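PDB 7A0Q: CrtC domain-containing protein from Fusarium vanettenii 77-13-4, which probably acts as a kievitone hydratase, a lyase adding water to the prenyl side chain of the bean phytoalexin kievitone and so detoxifying it. Local coordinates for residues G156-N160 / E175-P179; H202-D206 / W221-H225. One frame throughout, in Å; residues are numbered along the deposited sequence.

Contact 1 (G156-N160 / E175-P179); sequences GAVAN and EFGLP
Asn160 lays its side-chain amide flat against the carboxylate of Glu175: the two planes are 4° apart, with Asn160 CG 3.0 Å from Glu175 OE1. The two heads are stacked, not hydrogen-bonded to each other. Asn160 ND2 instead donates back to the main chain, 3.2 Å from Glu175 O, which lies close to the amide plane but is met from above its own carbonyl plane. Asn160 N reaches the same oxygen from the same face, at 3.3 Å and less straight, giving one carbonyl two donors from a single residue. This double grip depends on Asn160 CG standing beside its own backbone N (chi1 -75°). Glu175 CG is anti to its backbone N (chi1 -178°), and the extended chain beyond it brings the carboxylate across the amide, plane on plane. A water accepts from Asn160 ND2 at 2.8 Å and returns a weak bond to Glu175 OE2. The remaining polar atoms of the buried pair are also held: Asn160 OD1 bonds with Ser234 OG, and Glu175 OE1 receives Trp236 NE1. Both partners come from strand 232-240 of the second lipocalin-like domain.

The contact lies where strands 158-168 and 171-189 of an antiparallel beta hairpin pair, Gly156 and Ala157 leading into the first. Val158 and Gly177 form a hydrogen-bonded pair, Val158 N to Gly177 O at 2.8 Å and Gly177 N to Val158 O at 3.0 Å. Ala159 and Phe176 follow as a non-hydrogen-bonded pair, where the CA-H of Phe176 approaches Val158 O. Toward the other end, Val158 presses its CG2 branch on the proline ring, 3.6 Å from Pro179 CG. Ala157 CB meets Leu178 CD2 at 3.9 Å, a looser apolar touch.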
loop_
_atom_site.group_PDB
_atom_site.type_symbol
_atom_site.label_atom_id
_atom_site.label_comp_id
_atom_site.label_asym_id
_atom_site.label_seq_id
_atom_site.Cartn_x
_atom_site.Cartn_y
_atom_site.Cartn_z
ATOM N N GLY A 156 -2.373 0.641 -15.062
ATOM C CA GLY A 156 -2.705 2.064 -15.106
ATOM C C GLY A 156 -2.609 2.717 -13.729
ATOM O O GLY A 156 -3.144 2.202 -12.741
ATOM N N ALA A 157 -1.920 3.858 -13.659
ATOM C CA ALA A 157 -1.659 4.488 -12.368
ATOM C C ALA A 157 -2.929 5.052 -11.740
ATOM O O ALA A 157 -3.847 5.511 -12.432
ATOM C CB ALA A 157 -0.636 5.621 -12.506
ATOM N N VAL A 158 -2.972 4.985 -10.406
ATOM C CA VAL A 158 -3.947 5.701 -9.582
ATOM C C VAL A 158 -3.276 7.008 -9.185
ATOM O O VAL A 158 -2.313 7.005 -8.416
ATOM C CB VAL A 158 -4.333 4.895 -8.332
ATOM C CG1 VAL A 158 -5.294 5.686 -7.437
ATOM C CG2 VAL A 158 -4.911 3.525 -8.714
ATOM N N ALA A 159 -3.772 8.122 -9.722
ATOM C CA ALA A 159 -3.220 9.447 -9.445
ATOM C C ALA A 159 -4.065 10.059 -8.329
ATOM O O ALA A 159 -5.121 10.651 -8.585
ATOM C CB ALA A 159 -3.224 10.312 -10.705
ATOM N N ASN A 160 -3.602 9.896 -7.086
ATOM C CA ASN A 160 -4.413 10.285 -5.935
ATOM C C ASN A 160 -4.817 11.745 -6.031
ATOM O O ASN A 160 -4.015 12.605 -6.402
ATOM C CB ASN A 160 -3.636 10.014 -4.653
ATOM C CG ASN A 160 -3.610 8.539 -4.326
ATOM O OD1 ASN A 160 -4.520 8.016 -3.679
ATOM N ND2 ASN A 160 -2.586 7.846 -4.804
ATOM N N GLU A 175 1.239 11.431 -4.422
ATOM C CA GLU A 175 1.108 9.986 -4.270
ATOM C C GLU A 175 0.535 9.362 -5.535
ATOM O O GLU A 175 -0.471 9.839 -6.066
ATOM C CB GLU A 175 0.206 9.644 -3.069
ATOM C CG GLU A 175 0.051 8.124 -2.825
ATOM C CD GLU A 175 -1.180 7.763 -1.994
ATOM O OE1 GLU A 175 -2.049 8.639 -1.763
ATOM O OE2 GLU A 175 -1.301 6.588 -1.590
ATOM N N PHE A 176 1.159 8.273 -6.004
ATOM C CA PHE A 176 0.554 7.453 -7.047
ATOM C C PHE A 176 0.671 5.978 -6.683
ATOM O O PHE A 176 1.596 5.553 -5.987
ATOM C CB PHE A 176 1.151 7.724 -8.450
ATOM C CG PHE A 176 2.627 7.414 -8.588
ATOM C CD1 PHE A 176 3.584 8.412 -8.392
ATOM C CD2 PHE A 176 3.050 6.158 -8.988
ATOM C CE1 PHE A 176 4.929 8.153 -8.552
ATOM C CE2 PHE A 176 4.408 5.894 -9.145
ATOM C CZ PHE A 176 5.340 6.891 -8.921
ATOM N N GLY A 177 -0.312 5.217 -7.141
ATOM C CA GLY A 177 -0.333 3.774 -6.961
ATOM C C GLY A 177 -0.276 3.094 -8.315
ATOM O O GLY A 177 -0.892 3.559 -9.275
ATOM N N LEU A 178 0.475 1.998 -8.386
ATOM C CA LEU A 178 0.497 1.141 -9.566
ATOM C C LEU A 178 -0.151 -0.164 -9.131
ATOM O O LEU A 178 0.499 -0.980 -8.463
ATOM C CB LEU A 178 1.934 0.910 -10.048
ATOM C CG LEU A 178 2.725 2.201 -10.272
ATOM C CD1 LEU A 178 4.185 1.944 -10.651
ATOM C CD2 LEU A 178 2.032 3.092 -11.298
ATOM N N PRO A 179 -1.439 -0.395 -9.442
ATOM C CA PRO A 179 -2.226 -1.363 -8.650
ATOM C C PRO A 179 -1.997 -2.843 -8.924
ATOM O O PRO A 179 -2.085 -3.653 -7.994
ATOM C CB PRO A 179 -3.681 -0.999 -8.985
ATOM C CG PRO A 179 -3.621 0.303 -9.661
ATOM C CD PRO A 179 -2.292 0.425 -10.316
HETATM O O HOH W 1 -2.626 5.090 -4.261
#

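Contact 2 (H202-D206 / W221-H225). With IMD (imidazole), chain F.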
loop_
_atom_site.group_PDB
_atom_site.type_symbol
_atom_site.label_atom_id
_atom_site.label_comp_id
_atom_site.label_asym_id
_atom_site.label_seq_id
_atom_site.Cartn_x
_atom_site.Cartn_y
_atom_site.Cartn_z
ATOM N N HIS A 202 -0.027 -10.231 -8.357
ATOM C CA HIS A 202 0.164 -8.842 -8.768
ATOM C C HIS A 202 0.668 -8.049 -7.578
ATOM O O HIS A 202 0.524 -8.465 -6.432
ATOM C CB HIS A 202 -1.117 -8.202 -9.325
ATOM C CG HIS A 202 -2.216 -8.057 -8.316
ATOM N ND1 HIS A 202 -2.511 -6.860 -7.688
ATOM C CD2 HIS A 202 -3.097 -8.964 -7.828
ATOM C CE1 HIS A 202 -3.529 -7.041 -6.862
ATOM N NE2 HIS A 202 -3.899 -8.308 -6.924
ATOM N N THR A 203 1.264 -6.899 -7.869
ATOM C CA THR A 203 1.807 -6.037 -6.827
ATOM C C THR A 203 1.210 -4.649 -6.973
ATOM O O THR A 203 1.159 -4.107 -8.080
ATOM C CB THR A 203 3.343 -5.965 -6.905
ATOM O OG1 THR A 203 3.887 -7.258 -6.626
ATOM C CG2 THR A 203 3.919 -4.965 -5.892
ATOM N N TRP A 204 0.755 -4.080 -5.859
ATOM C CA TRP A 204 0.413 -2.668 -5.793
ATOM C C TRP A 204 1.647 -1.970 -5.245
ATOM O O TRP A 204 2.050 -2.216 -4.102
ATOM C CB TRP A 204 -0.797 -2.424 -4.899
ATOM C CG TRP A 204 -1.200 -0.957 -4.773
ATOM C CD1 TRP A 204 -0.428 0.090 -4.319
ATOM C CD2 TRP A 204 -2.478 -0.401 -5.092
ATOM N NE1 TRP A 204 -1.162 1.261 -4.335
ATOM C CE2 TRP A 204 -2.422 0.983 -4.807
ATOM C CE3 TRP A 204 -3.672 -0.942 -5.583
ATOM C CZ2 TRP A 204 -3.517 1.829 -4.998
ATOM C CZ3 TRP A 204 -4.765 -0.097 -5.761
ATOM C CH2 TRP A 204 -4.673 1.271 -5.482
ATOM N N TYR A 205 2.258 -1.137 -6.073
ATOM C CA TYR A 205 3.376 -0.302 -5.672
ATOM C C TYR A 205 2.846 1.105 -5.414
ATOM O O TYR A 205 2.158 1.679 -6.263
ATOM C CB TYR A 205 4.446 -0.303 -6.766
ATOM C CG TYR A 205 5.552 0.693 -6.526
ATOM C CD1 TYR A 205 6.625 0.363 -5.690
ATOM C CD2 TYR A 205 5.543 1.942 -7.142
ATOM C CE1 TYR A 205 7.646 1.263 -5.461
ATOM C CE2 TYR A 205 6.565 2.858 -6.910
ATOM C CZ TYR A 205 7.609 2.504 -6.080
ATOM O OH TYR A 205 8.625 3.406 -5.867
ATOM N N ASP A 206 3.139 1.649 -4.237
ATOM C CA ASP A 206 2.653 2.976 -3.874
ATOM C C ASP A 206 3.830 3.886 -3.557
ATOM O O ASP A 206 4.683 3.547 -2.728
ATOM C CB ASP A 206 1.692 2.927 -2.677
ATOM C CG ASP A 206 0.633 3.995 -2.757
ATOM O OD1 ASP A 206 -0.300 3.847 -3.570
ATOM O OD2 ASP A 206 0.750 4.989 -2.016
ATOM N N TRP A 221 -5.929 4.118 5.659
ATOM C CA TRP A 221 -5.871 4.075 4.202
ATOM C C TRP A 221 -6.359 2.714 3.730
ATOM O O TRP A 221 -5.935 1.677 4.258
ATOM C CB TRP A 221 -4.444 4.329 3.700
ATOM C CG TRP A 221 -4.252 4.258 2.198
ATOM C CD1 TRP A 221 -4.742 5.138 1.266
ATOM C CD2 TRP A 221 -3.493 3.280 1.467
ATOM N NE1 TRP A 221 -4.339 4.758 -0.005
ATOM C CE2 TRP A 221 -3.575 3.625 0.094
ATOM C CE3 TRP A 221 -2.752 2.151 1.839
ATOM C CZ2 TRP A 221 -2.943 2.881 -0.905
ATOM C CZ3 TRP A 221 -2.115 1.405 0.839
ATOM C CH2 TRP A 221 -2.228 1.772 -0.518
ATOM N N PHE A 222 -7.221 2.718 2.721
ATOM C CA PHE A 222 -7.692 1.499 2.081
ATOM C C PHE A 222 -7.188 1.414 0.647
ATOM O O PHE A 222 -7.247 2.391 -0.111
ATOM C CB PHE A 222 -9.217 1.425 2.055
ATOM C CG PHE A 222 -9.840 1.225 3.397
ATOM C CD1 PHE A 222 -9.980 -0.055 3.923
ATOM C CD2 PHE A 222 -10.304 2.309 4.130
ATOM C CE1 PHE A 222 -10.563 -0.253 5.170
ATOM C CE2 PHE A 222 -10.899 2.119 5.376
ATOM C CZ PHE A 222 -11.031 0.847 5.895
ATOM N N GLN A 223 -6.753 0.215 0.274
ATOM C CA GLN A 223 -6.348 -0.132 -1.082
ATOM C C GLN A 223 -7.255 -1.276 -1.514
ATOM O O GLN A 223 -7.144 -2.380 -0.975
ATOM C CB GLN A 223 -4.880 -0.556 -1.094
ATOM C CG GLN A 223 -4.399 -1.042 -2.444
ATOM C CD GLN A 223 -3.313 -2.097 -2.350
ATOM O OE1 GLN A 223 -3.405 -3.140 -2.999
ATOM N NE2 GLN A 223 -2.265 -1.827 -1.564
ATOM N N LEU A 224 -8.157 -1.032 -2.466
ATOM C CA LEU A 224 -9.197 -2.012 -2.778
ATOM C C LEU A 224 -9.155 -2.470 -4.232
ATOM O O LEU A 224 -8.982 -1.662 -5.154
ATOM C CB LEU A 224 -10.593 -1.458 -2.463
ATOM C CG LEU A 224 -10.770 -0.880 -1.055
ATOM C CD1 LEU A 224 -12.185 -0.320 -0.891
ATOM C CD2 LEU A 224 -10.431 -1.913 0.046
ATOM N N HIS A 225 -9.377 -3.771 -4.421
ATOM C CA HIS A 225 -9.501 -4.404 -5.731
ATOM C C HIS A 225 -10.866 -5.073 -5.841
ATOM O O HIS A 225 -11.327 -5.704 -4.886
ATOM C CB HIS A 225 -8.412 -5.462 -5.954
ATOM C CG HIS A 225 -7.025 -4.935 -5.771
ATOM N ND1 HIS A 225 -6.218 -4.577 -6.828
ATOM C CD2 HIS A 225 -6.327 -4.648 -4.647
ATOM C CE1 HIS A 225 -5.065 -4.119 -6.365
ATOM N NE2 HIS A 225 -5.113 -4.140 -5.043
HETATM N N1 IMD F . 0.011 4.130 2.791
HETATM C C2 IMD F . -0.418 4.751 1.669
HETATM N N3 IMD F . 0.188 4.164 0.606
HETATM C C4 IMD F . 0.983 3.179 1.057
HETATM C C5 IMD F . 0.872 3.154 2.434
#
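Gln223 lies along the indole face of Trp204 like a second flat layer: its CG makes a CH-pi contact 3.3 Å from the centroid of the six-membered ring, close to the normal. With CG anti to the backbone N (chi1 175°) and a bend at chi2, the Gln223 amide turns to within 20° of the indole plane. Both ends of the amide are held by hydrogen bonds. His225 NE2 donates to a lone pair of Gln223 OE1 at 2.8 Å, Tyr64 OH bonds the same oxygen, and Ser62 OG holds Gln223 NE2.

Trp204 is pinned at its nitrogen edge too. Its NE1 donates almost straight to Asp206 OD1, 2.8 Å away in the ring plane, reaching the anti side of the carboxylate. Trp221 brings its edge toward the face of the Trp204 five-membered ring, an offset edge-to-face pair with planes at 74°.

With the two histidines these indoles make an aromatic cluster at the junction of the two lipocalin-like domains, bridging strands 202-206 and 221-225, whose axes come no closer than 10.3 Å. His202 points its edge at the face of His225, the CE1 atoms of His202 and His225 being 3.3 Å apart. Tyr336 OH bonds His202 NE2, and Lys232 NZ bonds His225 ND1.

A bound imidazole, probably from the crystallisation liquor, marks the end of the cluster beside Asp206. Its C2 lies over the centre of the Trp221 indole, 3.4 Å from Trp221 CD2, while its N3 donates to Asp206 OD2 at 2.8 Å. Glu340 OE2 provides a further hydrogen bond to the imidazole.

Overall arrangement
Contact 1 closes along the chain before contact 2 opens, and their centres lie about 9 Å apart. They are joined through strands 171-189 and 202-210, which pair antiparallel, with Leu178 N probably hydrogen-bonded to Tyr205 O. Pro179 CB also packs on Trp204 CE3 at 3.4 Å. Separately, two acidic oxygens are brought close together, Glu175 OE2 and Asp206 OD2, 2.6 Å apart. Contact 1 stays within the first lipocalin-like domain, whereas contact 2 crosses to strand 218-225, which belongs to the eight-stranded barrel of the second. Glu175 of contact 1 and Asp206 and Trp221 of contact 2 lie near the bound imidazole, consistent with a pocket between the domains.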